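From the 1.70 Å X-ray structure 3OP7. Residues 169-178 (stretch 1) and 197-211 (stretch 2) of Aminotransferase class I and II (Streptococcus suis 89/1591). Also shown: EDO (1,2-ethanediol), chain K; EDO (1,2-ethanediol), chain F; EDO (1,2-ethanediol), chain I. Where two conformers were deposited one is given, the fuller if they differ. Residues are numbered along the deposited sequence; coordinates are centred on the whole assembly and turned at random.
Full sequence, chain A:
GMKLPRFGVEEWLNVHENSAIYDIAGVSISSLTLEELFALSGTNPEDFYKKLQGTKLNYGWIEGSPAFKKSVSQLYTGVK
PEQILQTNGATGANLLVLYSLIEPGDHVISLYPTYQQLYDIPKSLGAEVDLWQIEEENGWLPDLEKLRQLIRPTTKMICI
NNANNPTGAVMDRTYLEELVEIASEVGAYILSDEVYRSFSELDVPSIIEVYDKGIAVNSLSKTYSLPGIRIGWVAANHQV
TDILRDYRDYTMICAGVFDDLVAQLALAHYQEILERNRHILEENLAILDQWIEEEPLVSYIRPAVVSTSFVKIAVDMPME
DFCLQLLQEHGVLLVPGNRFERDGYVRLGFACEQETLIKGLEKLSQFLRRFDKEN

Stretch 1, residues 169-178: AVMDRTYLEE
Stretch 2 197-211: RSFSELDVPSIIEVY

Arg173, the first residue of a helix that runs on past Glu178, grips Asp203 twice. Its backbone N donates to Asp203 O (2.9 Å), and its side chain, extended through chi1 and chi2 (both t) before turning at chi3 (m, -70°), brings NE to 2.9 Å from Asp203 OD2 in a salt bridge. Asp203, itself chi1 t, meets the guanidinium at its edge, where the N-H groups point. A second salt bridge, Arg173 NH1 to Glu177 OE2 (3.3 Å), spans one helical turn, while Pro205 covers one guanidinium face.

Asp172 caps the helix: with chi1 p (67°), its OD1 accepts from Tyr175 N at 3.1 Å, satisfying an amide that has no earlier helical carbonyl to bond. A water accepts from Asp203 N (3.1 Å) and donates weakly to Asp172 OD2 (3.4 Å), linking the stretches.

Both stretches advance in the same order. Val170 lies opposite Ser198 (CA to CA 7.5 Å), Asp172 opposite Val204 (4.7 Å, CA to CA), and Glu177 opposite Val210 (6.6 Å between CA atoms). Residues 169-172 are extended loop; stretch 2 is loop until a weakly bonded helix near 207-210, capped by Ser206 OG, which accepts a weak bond from Ile208 N (3.3 Å).

Beyond the polar centre, apolar side chains close the gap. Val170 (chi1 p, 81°) directs CB toward stretch 2; its CG1 meets Leu202 CD1 at 3.4 Å and its CG2 meets Val204 CG1 at 3.6 Å. One turn into the helix, buried Leu176 (m, t) sets CD1 3.9 Å from Pro205 CG and CD2 4.4 Å from Ile207 CD1, while its CB lies 4.3 Å from Val210 CG2. Apolar side chains suit these places, the branched ones of Val170, Leu176, Leu202, Val204, Ile207 and Val210 and the compact ring of Pro205, filling space without leaving polar groups unpaired. The contact buries 586 Å², both sides summed.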

ATOM      1  N   ALA A 169       3.728 -16.480  20.736  1.00 29.90           N
ATOM      2  CA  ALA A 169       3.783 -17.954  20.756  1.00 30.04           C
ATOM      3  C   ALA A 169       3.901 -18.496  19.326  1.00 30.08           C
ATOM      4  O   ALA A 169       3.396 -17.884  18.395  1.00 28.94           O
ATOM      5  CB  ALA A 169       2.502 -18.538  21.411  1.00 30.97           C
ATOM      6  N   VAL A 170       4.544 -19.647  19.163  1.00 29.83           N
ATOM      7  CA  VAL A 170       4.831 -20.161  17.836  1.00 30.32           C
ATOM      8  C   VAL A 170       4.337 -21.623  17.696  1.00 30.46           C
ATOM      9  O   VAL A 170       4.349 -22.387  18.640  1.00 29.87           O
ATOM     10  CB  VAL A 170       6.365 -19.966  17.556  1.00 32.28           C
ATOM     11  CG1 VAL A 170       7.173 -21.097  18.227  1.00 31.73           C
ATOM     12  CG2 VAL A 170       6.686 -19.811  16.123  1.00 32.35           C
HETATM   13  N   MSE A 171       3.829 -21.943  16.515  1.00 28.08           N
HETATM   14  CA  MSE A 171       3.568 -23.330  16.129  1.00 28.12           C
HETATM   15  C   MSE A 171       4.802 -23.931  15.523  1.00 28.35           C
HETATM   16  O   MSE A 171       5.275 -23.478  14.485  1.00 27.43           O
HETATM   17  CB  MSE A 171       2.460 -23.405  15.083  1.00 26.41           C
HETATM   18  CG  MSE A 171       1.131 -22.844  15.528  1.00 26.31           C
HETATM   19 SE   MSE A 171      -0.066 -22.465  14.015  0.75 23.49          SE
HETATM   20  CE  MSE A 171      -1.646 -22.043  15.054  1.00 27.41           C
ATOM     21  N   ASP A 172       5.273 -25.007  16.094  1.00 30.22           N
ATOM     22  CA  ASP A 172       6.452 -25.656  15.542  1.00 32.19           C
ATOM     23  C   ASP A 172       6.089 -26.593  14.375  1.00 32.53           C
ATOM     24  O   ASP A 172       4.918 -26.717  13.976  1.00 29.91           O
ATOM     25  CB  ASP A 172       7.264 -26.347  16.643  1.00 33.67           C
ATOM     26  CG  ASP A 172       6.557 -27.524  17.281  1.00 36.67           C
ATOM     27  OD1 ASP A 172       5.506 -27.994  16.813  1.00 36.34           O
ATOM     28  OD2 ASP A 172       7.092 -28.004  18.279  1.00 38.34           O
ATOM     29  N   ARG A 173       7.094 -27.252  13.833  1.00 34.43           N
ATOM     30  CA  ARG A 173       6.903 -28.158  12.709  1.00 34.75           C
ATOM     31  C   ARG A 173       5.870 -29.242  12.985  1.00 35.57           C
ATOM     32  O   ARG A 173       5.041 -29.492  12.155  1.00 36.09           O
ATOM     33  CB  ARG A 173       8.224 -28.848  12.331  1.00 35.86           C
ATOM     34  CG  ARG A 173       8.087 -29.911  11.220  1.00 36.71           C
ATOM     35  CD  ARG A 173       9.445 -30.520  10.860  1.00 40.88           C
ATOM     36  NE  ARG A 173      10.300 -29.555  10.161  1.00 41.86           N
ATOM     37  CZ  ARG A 173      10.275 -29.308   8.850  1.00 42.90           C
ATOM     38  NH1 ARG A 173       9.417 -29.898   8.036  1.00 45.05           N
ATOM     39  NH2 ARG A 173      11.132 -28.455   8.352  1.00 46.35           N
ATOM     40  N   THR A 174       5.961 -29.905  14.127  1.00 35.77           N
ATOM     41  CA  THR A 174       5.026 -31.007  14.443  1.00 36.78           C
ATOM     42  C   THR A 174       3.563 -30.498  14.403  1.00 34.67           C
ATOM     43  O   THR A 174       2.678 -31.147  13.839  1.00 34.59           O
ATOM     44  CB  THR A 174       5.332 -31.607  15.797  1.00 38.52           C
ATOM     45  OG1 THR A 174       6.683 -32.100  15.786  1.00 40.50           O
ATOM     46  CG2 THR A 174       4.387 -32.790  16.133  1.00 38.72           C
ATOM     47  N   TYR A 175       3.334 -29.358  15.034  1.00 33.07           N
ATOM     48  CA  TYR A 175       2.040 -28.686  14.976  1.00 32.55           C
ATOM     49  C   TYR A 175       1.592 -28.297  13.583  1.00 31.59           C
ATOM     50  O   TYR A 175       0.452 -28.585  13.192  1.00 31.06           O
ATOM     51  CB  TYR A 175       2.064 -27.436  15.853  1.00 33.02           C
ATOM     52  CG  TYR A 175       0.691 -26.865  16.117  1.00 30.21           C
ATOM     53  CD1 TYR A 175       0.027 -26.129  15.170  1.00 32.94           C
ATOM     54  CD2 TYR A 175       0.066 -27.073  17.351  1.00 32.79           C
ATOM     55  CE1 TYR A 175      -1.258 -25.618  15.431  1.00 31.66           C
ATOM     56  CE2 TYR A 175      -1.179 -26.535  17.607  1.00 30.56           C
ATOM     57  CZ  TYR A 175      -1.839 -25.844  16.631  1.00 30.69           C
ATOM     58  OH  TYR A 175      -3.078 -25.344  16.898  1.00 31.50           O
ATOM     59  N   LEU A 176       2.462 -27.596  12.841  1.00 30.32           N
ATOM     60  CA  LEU A 176       2.173 -27.187  11.491  1.00 30.38           C
ATOM     61  C   LEU A 176       1.835 -28.342  10.538  1.00 30.97           C
ATOM     62  O   LEU A 176       0.997 -28.179   9.648  1.00 29.42           O
ATOM     63  CB  LEU A 176       3.333 -26.360  10.874  1.00 29.63           C
ATOM     64  CG  LEU A 176       3.603 -24.990  11.490  1.00 30.74           C
ATOM     65  CD1 LEU A 176       4.932 -24.374  10.985  1.00 27.61           C
ATOM     66  CD2 LEU A 176       2.453 -23.971  11.258  1.00 27.87           C
ATOM     67  N   GLU A 177       2.531 -29.463  10.668  1.00 31.07           N
ATOM     68  CA  GLU A 177       2.288 -30.593   9.818  1.00 32.05           C
ATOM     69  C   GLU A 177       0.865 -31.133  10.049  1.00 32.39           C
ATOM     70  O   GLU A 177       0.215 -31.555   9.081  1.00 32.83           O
ATOM     71  CB  GLU A 177       3.399 -31.693  10.017  1.00 35.34           C
ATOM     72  CG  GLU A 177       4.701 -31.222   9.297  1.00 37.68           C
ATOM     73  CD  GLU A 177       5.948 -32.130   9.460  1.00 43.56           C
ATOM     74  OE1 GLU A 177       5.994 -32.947  10.372  1.00 43.53           O
ATOM     75  OE2 GLU A 177       6.909 -31.946   8.670  1.00 49.24           O
ATOM     76  N   GLU A 178       0.404 -31.125  11.303  1.00 31.74           N
ATOM     77  CA  GLU A 178      -0.947 -31.569  11.647  1.00 32.14           C
ATOM     78  C   GLU A 178      -2.014 -30.580  11.126  1.00 31.18           C
ATOM     79  O   GLU A 178      -3.044 -30.996  10.561  1.00 30.46           O
ATOM     80  CB  GLU A 178      -1.057 -31.861  13.173  1.00 33.26           C
ATOM     81  CG  GLU A 178      -2.310 -32.658  13.502  1.00 34.14           C
ATOM     82  CD  GLU A 178      -2.452 -33.071  14.935  1.00 37.88           C
ATOM     83  OE1 GLU A 178      -1.487 -32.994  15.722  1.00 38.06           O
ATOM     84  OE2 GLU A 178      -3.572 -33.463  15.276  1.00 38.08           O
ATOM     85  N   ARG A 197       9.916 -13.999  13.084  1.00 28.07           N
ATOM     86  CA  ARG A 197      10.854 -15.157  13.112  0.50 28.28           C
ATOM     87  C   ARG A 197      11.286 -15.447  14.535  1.00 29.40           C
ATOM     88  O   ARG A 197      11.906 -14.601  15.215  1.00 28.36           O
ATOM     89  CB  ARG A 197      12.112 -14.873  12.268  0.50 29.47           C
ATOM     90  CG  ARG A 197      13.020 -16.076  11.943  0.50 30.98           C
ATOM     91  CD  ARG A 197      14.514 -15.688  11.777  0.50 32.91           C
ATOM     92  NE  ARG A 197      15.434 -16.829  11.932  0.50 34.50           N
ATOM     93  CZ  ARG A 197      16.265 -17.009  12.953  0.50 36.90           C
ATOM     94  NH1 ARG A 197      16.323 -16.143  13.951  0.50 35.28           N
ATOM     95  NH2 ARG A 197      17.047 -18.079  12.977  0.50 40.13           N
ATOM     96  N   SER A 198      11.008 -16.658  15.001  1.00 29.41           N
ATOM     97  CA  SER A 198      11.465 -17.016  16.295  1.00 30.35           C
ATOM     98  C   SER A 198      12.998 -17.113  16.341  1.00 32.36           C
ATOM     99  O   SER A 198      13.613 -17.698  15.459  1.00 31.35           O
ATOM    100  CB  SER A 198      10.868 -18.366  16.730  1.00 30.18           C
ATOM    101  OG  SER A 198      11.342 -18.733  18.009  1.00 32.87           O
ATOM    102  N   PHE A 199      13.574 -16.631  17.440  1.00 34.00           N
ATOM    103  CA  PHE A 199      14.996 -16.779  17.729  1.00 35.30           C
ATOM    104  C   PHE A 199      15.201 -17.864  18.756  1.00 36.98           C
ATOM    105  O   PHE A 199      16.303 -18.033  19.285  1.00 38.54           O
ATOM    106  CB  PHE A 199      15.598 -15.461  18.241  1.00 35.46           C
ATOM    107  CG  PHE A 199      15.819 -14.456  17.162  1.00 34.21           C
ATOM    108  CD1 PHE A 199      14.728 -13.814  16.573  1.00 34.78           C
ATOM    109  CD2 PHE A 199      17.105 -14.119  16.725  1.00 33.79           C
ATOM    110  CE1 PHE A 199      14.887 -12.872  15.579  1.00 34.70           C
ATOM    111  CE2 PHE A 199      17.262 -13.141  15.680  1.00 31.26           C
ATOM    112  CZ  PHE A 199      16.144 -12.524  15.138  1.00 35.43           C
ATOM    113  N   SER A 200      14.150 -18.622  19.013  1.00 36.60           N
ATOM    114  CA  SER A 200      14.238 -19.783  19.898  1.00 39.08           C
ATOM    115  C   SER A 200      14.901 -20.957  19.196  1.00 40.62           C
ATOM    116  O   SER A 200      15.236 -20.899  18.022  1.00 41.33           O
ATOM    117  CB  SER A 200      12.837 -20.197  20.355  1.00 38.98           C
ATOM    118  OG  SER A 200      12.191 -21.026  19.398  1.00 36.15           O
ATOM    119  N   GLU A 201      15.036 -22.039  19.940  1.00 44.18           N
ATOM    120  CA  GLU A 201      15.622 -23.249  19.352  0.50 45.14           C
ATOM    121  C   GLU A 201      14.572 -24.166  18.710  1.00 45.02           C
ATOM    122  O   GLU A 201      14.934 -25.175  18.091  1.00 46.57           O
ATOM    123  CB  GLU A 201      16.498 -24.007  20.360  0.50 47.23           C
ATOM    124  CG  GLU A 201      17.920 -23.462  20.431  0.50 48.44           C
ATOM    125  CD  GLU A 201      18.842 -24.384  21.226  0.50 52.94           C
ATOM    126  OE1 GLU A 201      18.895 -25.593  20.907  0.50 56.31           O
ATOM    127  OE2 GLU A 201      19.513 -23.910  22.169  0.50 56.22           O
ATOM    128  N   LEU A 202      13.291 -23.791  18.773  1.00 43.02           N
ATOM    129  CA  LEU A 202      12.233 -24.582  18.144  1.00 41.88           C
ATOM    130  C   LEU A 202      12.432 -24.675  16.636  1.00 39.86           C
ATOM    131  O   LEU A 202      12.954 -23.761  15.990  1.00 39.48           O
ATOM    132  CB  LEU A 202      10.851 -23.996  18.441  1.00 39.81           C
ATOM    133  CG  LEU A 202      10.373 -24.030  19.899  1.00 43.96           C
ATOM    134  CD1 LEU A 202       9.090 -23.199  20.068  1.00 41.37           C
ATOM    135  CD2 LEU A 202      10.112 -25.462  20.268  1.00 44.55           C
ATOM    136  N   ASP A 203      11.988 -25.802  16.074  1.00 38.82           N
ATOM    137  CA  ASP A 203      12.004 -26.001  14.640  1.00 37.24           C
ATOM    138  C   ASP A 203      10.739 -25.362  14.057  1.00 34.83           C
ATOM    139  O   ASP A 203       9.644 -25.896  14.201  1.00 33.49           O
ATOM    140  CB  ASP A 203      12.052 -27.503  14.339  1.00 38.13           C
ATOM    141  CG  ASP A 203      12.037 -27.824  12.859  1.00 38.28           C
ATOM    142  OD1 ASP A 203      12.113 -26.913  12.000  1.00 39.07           O
ATOM    143  OD2 ASP A 203      11.939 -29.010  12.546  1.00 45.43           O
ATOM    144  N   VAL A 204      10.887 -24.204  13.428  1.00 33.55           N
ATOM    145  CA  VAL A 204       9.728 -23.488  12.961  1.00 30.45           C
ATOM    146  C   VAL A 204       9.865 -23.197  11.471  1.00 30.64           C
ATOM    147  O   VAL A 204      10.274 -22.088  11.070  1.00 31.29           O
ATOM    148  CB  VAL A 204       9.450 -22.193  13.768  1.00 31.13           C
ATOM    149  CG1 VAL A 204       8.117 -21.645  13.431  1.00 29.17           C
ATOM    150  CG2 VAL A 204       9.408 -22.448  15.236  1.00 28.55           C
ATOM    151  N   PRO A 205       9.448 -24.165  10.633  1.00 29.91           N
ATOM    152  CA  PRO A 205       9.451 -23.931   9.209  1.00 29.53           C
ATOM    153  C   PRO A 205       8.406 -22.897   8.833  1.00 28.24           C
ATOM    154  O   PRO A 205       7.425 -22.684   9.563  1.00 27.87           O
ATOM    155  CB  PRO A 205       9.074 -25.303   8.629  1.00 28.75           C
ATOM    156  CG  PRO A 205       8.259 -25.966   9.715  1.00 31.90           C
ATOM    157  CD  PRO A 205       8.935 -25.514  10.964  1.00 31.43           C
ATOM    158  N   SER A 206       8.634 -22.245   7.704  1.00 26.54           N
ATOM    159  CA  SER A 206       7.588 -21.461   7.019  1.00 26.46           C
ATOM    160  C   SER A 206       6.481 -22.388   6.531  1.00 26.44           C
ATOM    161  O   SER A 206       6.727 -23.546   6.170  1.00 27.49           O
ATOM    162  CB  SER A 206       8.172 -20.712   5.837  1.00 26.61           C
ATOM    163  OG  SER A 206       7.139 -20.045   5.104  1.00 23.73           O
ATOM    164  N   ILE A 207       5.267 -21.863   6.496  1.00 25.10           N
ATOM    165  CA  ILE A 207       4.136 -22.598   5.922  1.00 25.17           C
ATOM    166  C   ILE A 207       4.440 -23.135   4.556  1.00 26.00           C
ATOM    167  O   ILE A 207       4.086 -24.252   4.218  1.00 27.80           O
ATOM    168  CB  ILE A 207       2.798 -21.775   5.941  1.00 22.35           C
ATOM    169  CG1 ILE A 207       1.594 -22.707   5.868  1.00 23.07           C
ATOM    170  CG2 ILE A 207       2.691 -20.664   4.862  1.00 22.96           C
ATOM    171  CD1 ILE A 207       1.463 -23.733   7.016  1.00 25.43           C
ATOM    172  N   ILE A 208       5.119 -22.341   3.740  1.00 25.26           N
ATOM    173  CA  ILE A 208       5.406 -22.796   2.392  1.00 25.82           C
ATOM    174  C   ILE A 208       6.449 -23.928   2.306  1.00 27.10           C
ATOM    175  O   ILE A 208       6.540 -24.597   1.276  1.00 28.82           O
ATOM    176  CB  ILE A 208       5.840 -21.604   1.544  1.00 25.34           C
ATOM    177  CG1 ILE A 208       5.612 -21.911   0.060  1.00 28.02           C
ATOM    178  CG2 ILE A 208       7.254 -21.195   1.929  1.00 25.43           C
ATOM    179  CD1 ILE A 208       5.923 -20.751  -0.873  1.00 26.07           C
ATOM    180  N   GLU A 209       7.182 -24.184   3.388  1.00 27.74           N
ATOM    181  CA  GLU A 209       8.114 -25.315   3.471  1.00 28.23           C
ATOM    182  C   GLU A 209       7.423 -26.624   3.888  1.00 30.36           C
ATOM    183  O   GLU A 209       8.036 -27.719   3.796  1.00 30.85           O
ATOM    184  CB  GLU A 209       9.269 -24.975   4.438  1.00 28.19           C
ATOM    185  CG  GLU A 209      10.164 -23.837   3.923  1.00 30.02           C
ATOM    186  CD  GLU A 209      11.159 -23.308   4.933  1.00 31.89           C
ATOM    187  OE1 GLU A 209      10.857 -23.146   6.142  1.00 32.14           O
ATOM    188  OE2 GLU A 209      12.275 -22.974   4.488  1.00 34.93           O
ATOM    189  N   VAL A 210       6.188 -26.521   4.374  1.00 29.32           N
ATOM    190  CA  VAL A 210       5.428 -27.701   4.756  1.00 30.70           C
ATOM    191  C   VAL A 210       4.156 -27.936   3.953  1.00 31.06           C
ATOM    192  O   VAL A 210       3.515 -28.977   4.145  1.00 31.60           O
ATOM    193  CB  VAL A 210       5.104 -27.714   6.271  1.00 31.31           C
ATOM    194  CG1 VAL A 210       6.390 -27.881   7.122  1.00 32.22           C
ATOM    195  CG2 VAL A 210       4.340 -26.499   6.705  1.00 29.38           C
ATOM    196  N   TYR A 211       3.796 -27.006   3.074  1.00 30.48           N
ATOM    197  CA  TYR A 211       2.532 -27.086   2.313  1.00 29.72           C
ATOM    198  C   TYR A 211       2.619 -26.346   1.007  1.00 30.14           C
ATOM    199  O   TYR A 211       2.913 -25.140   0.987  1.00 29.40           O
ATOM    200  CB  TYR A 211       1.410 -26.489   3.163  1.00 29.15           C
ATOM    201  CG  TYR A 211      -0.023 -26.694   2.692  1.00 29.19           C
ATOM    202  CD1 TYR A 211      -0.427 -27.872   2.048  1.00 31.01           C
ATOM    203  CD2 TYR A 211      -0.982 -25.759   2.992  1.00 27.34           C
ATOM    204  CE1 TYR A 211      -1.760 -28.082   1.680  1.00 29.88           C
ATOM    205  CE2 TYR A 211      -2.303 -25.923   2.606  1.00 26.48           C
ATOM    206  CZ  TYR A 211      -2.689 -27.103   1.954  1.00 29.26           C
ATOM    207  OH  TYR A 211      -3.980 -27.288   1.596  1.00 29.02           O
TER
HETATM  208  C1  EDO K 408      13.195 -26.145   5.961  1.00 61.85           C
HETATM  209  O1  EDO K 408      12.391 -27.241   5.491  1.00 62.05           O
HETATM  210  C2  EDO K 408      12.756 -25.739   7.368  1.00 61.29           C
HETATM  211  O2  EDO K 408      12.898 -24.333   7.647  1.00 59.70           O
HETATM  212  C1  EDO F 403       5.541 -21.989  21.850  1.00 39.19           C
HETATM  213  O1  EDO F 403       5.590 -20.548  21.749  1.00 34.20           O
HETATM  214  C2  EDO F 403       4.122 -22.488  22.150  1.00 37.45           C
HETATM  215  O2  EDO F 403       3.601 -21.899  23.359  1.00 38.48           O
HETATM  216  C1  EDO I 406      19.705 -16.458  14.162  1.00 59.02           C
HETATM  217  O1  EDO I 406      19.354 -17.761  13.702  1.00 60.24           O
HETATM  218  C2  EDO I 406      21.199 -16.423  14.461  1.00 59.83           C
HETATM  219  O2  EDO I 406      21.556 -15.173  15.063  1.00 59.18           O
HETATM  220  O   HOH W   1      10.395 -27.941  17.653  1.00 52.88           O